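Local coordinates for protein endonuclease MutS2 (Deinococcus radiodurans, PDB 4OCH) that probably senses collided ribosomes and splits them into subunits using ATP hydrolysis, and carries a Smr domain, the part described here, at its C-terminal end, at residues H47-G52 / G79-T84; V68-D73 / I85-R90. All coordinates share one frame; numbering follows the deposited sequence.

Overall arrangement
Both contacts lie in the Smr domain and share strand 83-88, an inner strand of a four-stranded mixed sheet, with their centres about 16 Å apart. Contact 1 joins the turn into that strand to the loop between strand 43-46 and helix 53-62; it is partly buried, with H47, G82 and T84 inside and K49 and H81 exposed. Contact 2 is more exposed to solvent and pairs the rest of the strand with strand 68-73 at one edge of the sheet. A few polar bonds centred on one histidine and one carbonyl hold the first, whereas a ladder of backbone bonds holds the second. T84 packs against F71 and H72, so the two contacts touch.

Contact 1: residues H47-G52 / G79-T84; sequences HGKGMG and GGHGVT
H47 and T84 meet through a short hydrogen bond, NE2 of H47 lying 2.6 Å from OG1 of T84, and either atom could supply the proton. The other nitrogen of the same ring is also used: ND1 of H47 donates to O of G48 at 2.9 Å, with that oxygen only 5° out of the ring plane. Partners at both nitrogens fix the flip and rotation of the imidazole. With CG set between the backbone N and the carbonyl carbon (chi1 44°), the ring comes close to 79-84, with ND1 at O of G48 and NE2 at the T84 hydroxyl. The T84 hydroxyl has a further partner in R59 of helix 53-62, and L54, R55 and L58 of that helix also pack on H47.

The carbonyl of G82 lies over one face of the H47 ring and takes the backbone N-H of G48, N to O 2.9 Å, at an N-H...O angle of 143°. A second, weak bond reaches the same oxygen from N of H47. G82, with no side chain, lets CG of K49 come to 3.5 Å from its CA, closer than usual van der Waals contact. G48 has a positive phi, a backbone shape glycine adopts easily.

Outside, the extended K49 chain crosses the H81 side chain at about a right angle. Its CG stands over one face of the H81 ring in a CH-pi contact, 4.0 Å from the centroid. A long, flexible lysine can then run on along the exposed side of the contact, CE and NZ passing CE1 of H81, with CE 3.2 Å from that atom.

The buried histidine thus belongs to a short chain of hydrogen bonds from O of G48 through H47 and T84 to R59, consistent with a fixed position for the loop before helix 53-62 against the start of strand 83-88.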
loop_
_atom_site.group_PDB
_atom_site.type_symbol
_atom_site.label_atom_id
_atom_site.label_comp_id
_atom_site.label_asym_id
_atom_site.label_seq_id
_atom_site.Cartn_x
_atom_site.Cartn_y
_atom_site.Cartn_z
ATOM N N HIS A 47 5.337 4.366 -0.595
ATOM C CA HIS A 47 4.952 5.643 -1.168
ATOM C C HIS A 47 5.834 6.817 -0.788
ATOM O O HIS A 47 5.703 7.865 -1.379
ATOM C CB HIS A 47 3.499 5.973 -0.803
ATOM C CG HIS A 47 3.141 5.697 0.626
ATOM N ND1 HIS A 47 3.634 6.426 1.687
ATOM C CD2 HIS A 47 2.302 4.783 1.160
ATOM C CE1 HIS A 47 3.130 5.951 2.809
ATOM N NE2 HIS A 47 2.312 4.960 2.519
ATOM N N GLY A 48 6.678 6.627 0.221
ATOM C CA GLY A 48 7.569 7.659 0.705
ATOM C C GLY A 48 6.885 8.532 1.720
ATOM O O GLY A 48 5.680 8.502 1.878
ATOM N N LYS A 49 7.676 9.330 2.421
ATOM C CA LYS A 49 7.105 10.227 3.407
ATOM C C LYS A 49 6.674 11.564 2.817
ATOM O O LYS A 49 5.500 11.840 2.719
ATOM C CB LYS A 49 8.101 10.410 4.549
ATOM C CG LYS A 49 8.396 9.093 5.257
ATOM C CD LYS A 49 9.516 9.209 6.262
ATOM C CE LYS A 49 9.542 7.999 7.178
ATOM N NZ LYS A 49 10.376 8.372 8.354
ATOM N N GLY A 50 7.625 12.382 2.387
ATOM C CA GLY A 50 7.287 13.588 1.667
ATOM C C GLY A 50 6.358 14.500 2.436
ATOM O O GLY A 50 6.610 14.836 3.586
ATOM N N MET A 51 5.282 14.906 1.789
ATOM C CA MET A 51 4.290 15.783 2.392
ATOM C C MET A 51 3.113 14.985 2.902
ATOM O O MET A 51 2.146 15.533 3.336
ATOM C CB MET A 51 3.773 16.803 1.382
ATOM C CG MET A 51 4.648 18.037 1.234
ATOM S SD MET A 51 6.235 17.698 0.467
ATOM C CE MET A 51 6.792 19.353 0.017
ATOM N N GLY A 52 3.213 13.674 2.788
ATOM C CA GLY A 52 2.152 12.789 3.206
ATOM C C GLY A 52 1.019 12.713 2.192
ATOM O O GLY A 52 -0.008 12.204 2.508
ATOM N N GLY A 79 10.638 1.477 7.457
ATOM C CA GLY A 79 10.086 2.525 6.615
ATOM C C GLY A 79 9.067 3.436 7.263
ATOM O O GLY A 79 8.728 4.472 6.701
ATOM N N GLY A 80 8.592 3.087 8.433
ATOM C CA GLY A 80 7.725 3.978 9.169
ATOM C C GLY A 80 6.514 4.439 8.378
ATOM O O GLY A 80 5.902 3.671 7.679
ATOM N N HIS A 81 6.226 5.724 8.432
ATOM C CA HIS A 81 5.036 6.271 7.810
ATOM C C HIS A 81 5.303 6.562 6.332
ATOM O O HIS A 81 4.505 7.139 5.669
ATOM C CB HIS A 81 4.526 7.496 8.568
ATOM C CG HIS A 81 5.497 8.630 8.597
ATOM N ND1 HIS A 81 6.800 8.490 9.027
ATOM C CD2 HIS A 81 5.366 9.916 8.219
ATOM C CE1 HIS A 81 7.417 9.652 8.938
ATOM N NE2 HIS A 81 6.568 10.533 8.451
ATOM N N GLY A 82 6.444 6.121 5.838
ATOM C CA GLY A 82 6.739 6.165 4.420
ATOM C C GLY A 82 6.344 4.893 3.680
ATOM O O GLY A 82 6.504 4.811 2.465
ATOM N N VAL A 83 5.851 3.921 4.438
ATOM C CA VAL A 83 5.357 2.638 3.916
ATOM C C VAL A 83 4.013 2.290 4.546
ATOM O O VAL A 83 3.858 2.376 5.726
ATOM C CB VAL A 83 6.331 1.498 4.233
ATOM C CG1 VAL A 83 5.831 0.200 3.603
ATOM C CG2 VAL A 83 7.704 1.816 3.691
ATOM N N THR A 84 3.049 1.854 3.750
ATOM C CA THR A 84 1.795 1.393 4.302
ATOM C C THR A 84 1.726 -0.097 4.098
ATOM O O THR A 84 1.846 -0.568 3.004
ATOM C CB THR A 84 0.602 2.062 3.615
ATOM O OG1 THR A 84 0.638 3.464 3.893
ATOM C CG2 THR A 84 -0.694 1.499 4.162
#

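Contact 2: residues V68-D73 / I85-R90; sequences VESFHD and IVNVKR
I85 and H72 form a hydrogen-bonded antiparallel pair: N of I85 donates to O of H72 at 2.7 Å, nearly along the C=O axis, and N of H72 returns a bond to O of I85. Farther along, N of N87 gives an equally firm bond to O of S70. The carbonyl of N87 then receives two N-H groups, a 2.8 Å bond from N of E69 and a weak one from N of S70. E69 and S70 thus share one partner, a classic beta bulge that shifts the register by one residue.

On the face carrying S70, H72, I85 and N87, OG of S70 gives a weak bond to OD1 of N87, 3.0 Å away. Small and polar, S70 fits close against the amide. The H72 imidazole meets I85 obliquely, CE1 3.6 Å from CB of I85, with its plane turned 42° from the N87 amide. A nearly straight bond from ND1 of H72 to O of D73, 2.9 Å, restrains this ring; CG lies between the backbone N and the carbonyl carbon (chi1 48°), which brings the ring close to I85 on the neighbouring strand. D73 itself pairs with R55 and R59 of helix 53-62.

F71 and V86 share the other face, where CB of F71 makes a loose contact with CG2 of V86 at 4.3 Å and L62 packs on both. Just beyond the bulge V68 also reaches V86, its CG2 lying 3.8 Å from CG1 of that residue. Branched valines give this side a compact apolar surface for the helix. K89 runs past the bulge, CG near N of E69, and its NZ bonds O of K66.

The division of chemistry implies a hairpin with one apolar and one mixed face: V68, F71 and V86 pack on helix 53-62, V68 meeting helix 21-38 as well, while S70, H72 and N87 share the other face with I85.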
loop_
_atom_site.group_PDB
_atom_site.type_symbol
_atom_site.label_atom_id
_atom_site.label_comp_id
_atom_site.label_asym_id
_atom_site.label_seq_id
_atom_site.Cartn_x
_atom_site.Cartn_y
_atom_site.Cartn_z
ATOM N N VAL A 68 -9.100 -5.698 1.236
ATOM C CA VAL A 68 -8.138 -5.360 2.298
ATOM C C VAL A 68 -8.719 -5.699 3.686
ATOM O O VAL A 68 -9.794 -5.306 4.004
ATOM C CB VAL A 68 -7.738 -3.867 2.212
ATOM C CG1 VAL A 68 -6.840 -3.448 3.368
ATOM C CG2 VAL A 68 -7.091 -3.544 0.882
ATOM N N GLU A 69 -8.023 -6.547 4.427
ATOM C CA GLU A 69 -8.325 -6.786 5.826
ATOM C C GLU A 69 -7.988 -5.627 6.763
ATOM O O GLU A 69 -8.757 -5.285 7.617
ATOM C CB GLU A 69 -7.577 -8.033 6.252
ATOM C CG GLU A 69 -7.807 -8.410 7.687
ATOM C CD GLU A 69 -7.122 -9.704 8.052
ATOM O OE1 GLU A 69 -6.249 -10.160 7.318
ATOM O OE2 GLU A 69 -7.495 -10.288 9.066
ATOM N N SER A 70 -6.799 -5.073 6.624
ATOM C CA SER A 70 -6.400 -3.924 7.413
ATOM C C SER A 70 -5.163 -3.279 6.800
ATOM O O SER A 70 -4.517 -3.848 5.983
ATOM C CB SER A 70 -6.168 -4.333 8.866
ATOM O OG SER A 70 -5.045 -5.157 8.967
ATOM N N PHE A 71 -4.880 -2.053 7.196
ATOM C CA PHE A 71 -3.678 -1.366 6.734
ATOM C C PHE A 71 -3.158 -0.432 7.833
ATOM O O PHE A 71 -3.907 -0.010 8.700
ATOM C CB PHE A 71 -3.945 -0.617 5.416
ATOM C CG PHE A 71 -5.002 0.439 5.518
ATOM C CD1 PHE A 71 -6.341 0.120 5.363
ATOM C CD2 PHE A 71 -4.660 1.727 5.819
ATOM C CE1 PHE A 71 -7.308 1.081 5.486
ATOM C CE2 PHE A 71 -5.630 2.690 5.946
ATOM C CZ PHE A 71 -6.947 2.373 5.783
ATOM N N HIS A 72 -1.860 -0.158 7.800
ATOM C CA HIS A 72 -1.223 0.670 8.815
ATOM C C HIS A 72 0.171 1.033 8.355
ATOM O O HIS A 72 0.711 0.427 7.460
ATOM C CB HIS A 72 -1.209 -0.047 10.191
ATOM C CG HIS A 72 -0.728 -1.465 10.143
ATOM N ND1 HIS A 72 0.604 -1.785 10.080
ATOM C CD2 HIS A 72 -1.401 -2.638 10.135
ATOM C CE1 HIS A 72 0.736 -3.097 10.026
ATOM N NE2 HIS A 72 -0.466 -3.632 10.060
ATOM N N ASP A 73 0.775 1.950 9.087
ATOM C CA ASP A 73 2.157 2.295 8.869
ATOM C C ASP A 73 3.008 1.090 9.181
ATOM O O ASP A 73 2.652 0.257 9.981
ATOM C CB ASP A 73 2.630 3.387 9.846
ATOM C CG ASP A 73 1.995 4.754 9.615
ATOM O OD1 ASP A 73 1.585 5.076 8.523
ATOM O OD2 ASP A 73 1.983 5.511 10.574
ATOM N N ILE A 85 1.568 -0.817 5.197
ATOM C CA ILE A 85 1.398 -2.266 5.174
ATOM C C ILE A 85 -0.065 -2.539 4.848
ATOM O O ILE A 85 -0.948 -2.008 5.464
ATOM C CB ILE A 85 1.684 -2.865 6.562
ATOM C CG1 ILE A 85 3.030 -2.377 7.110
ATOM C CG2 ILE A 85 1.639 -4.390 6.530
ATOM C CD1 ILE A 85 4.181 -2.722 6.187
ATOM N N VAL A 86 -0.299 -3.377 3.852
ATOM C CA VAL A 86 -1.668 -3.752 3.523
ATOM C C VAL A 86 -1.828 -5.231 3.813
ATOM O O VAL A 86 -1.134 -6.056 3.245
ATOM C CB VAL A 86 -2.026 -3.445 2.044
ATOM C CG1 VAL A 86 -3.448 -3.900 1.710
ATOM C CG2 VAL A 86 -1.942 -1.942 1.805
ATOM N N ASN A 87 -2.751 -5.552 4.697
ATOM C CA ASN A 87 -3.028 -6.943 4.969
ATOM C C ASN A 87 -4.210 -7.359 4.113
ATOM O O ASN A 87 -5.271 -6.828 4.230
ATOM C CB ASN A 87 -3.313 -7.143 6.451
ATOM C CG ASN A 87 -2.165 -6.706 7.326
ATOM O OD1 ASN A 87 -2.266 -5.727 8.047
ATOM N ND2 ASN A 87 -1.071 -7.411 7.246
ATOM N N VAL A 88 -3.960 -8.296 3.219
ATOM C CA VAL A 88 -4.944 -8.701 2.218
ATOM C C VAL A 88 -5.788 -9.856 2.736
ATOM O O VAL A 88 -5.300 -10.710 3.452
ATOM C CB VAL A 88 -4.225 -9.063 0.914
ATOM C CG1 VAL A 88 -5.234 -9.458 -0.137
ATOM C CG2 VAL A 88 -3.436 -7.874 0.416
ATOM N N LYS A 89 -7.065 -9.863 2.390
ATOM C CA LYS A 89 -7.975 -10.915 2.816
ATOM C C LYS A 89 -7.599 -12.254 2.180
ATOM O O LYS A 89 -6.956 -12.295 1.153
ATOM C CB LYS A 89 -9.416 -10.561 2.436
ATOM C CG LYS A 89 -10.062 -9.479 3.289
ATOM C CD LYS A 89 -11.505 -9.266 2.871
ATOM C CE LYS A 89 -12.193 -8.196 3.694
ATOM N NZ LYS A 89 -13.544 -7.906 3.146
ATOM N N ARG A 90 -7.980 -13.348 2.828
ATOM C CA ARG A 90 -7.777 -14.684 2.225
ATOM C C ARG A 90 -8.959 -15.081 1.337
ATOM O O ARG A 90 -9.040 -14.739 0.182
ATOM C CB ARG A 90 -7.628 -15.792 3.268
ATOM C CG ARG A 90 -7.963 -15.446 4.679
ATOM C CD ARG A 90 -8.740 -16.513 5.409
ATOM N NE ARG A 90 -10.133 -16.133 5.558
ATOM C CZ ARG A 90 -11.050 -16.882 6.164
ATOM N NH1 ARG A 90 -10.714 -18.049 6.679
ATOM N NH2 ARG A 90 -12.301 -16.446 6.243
#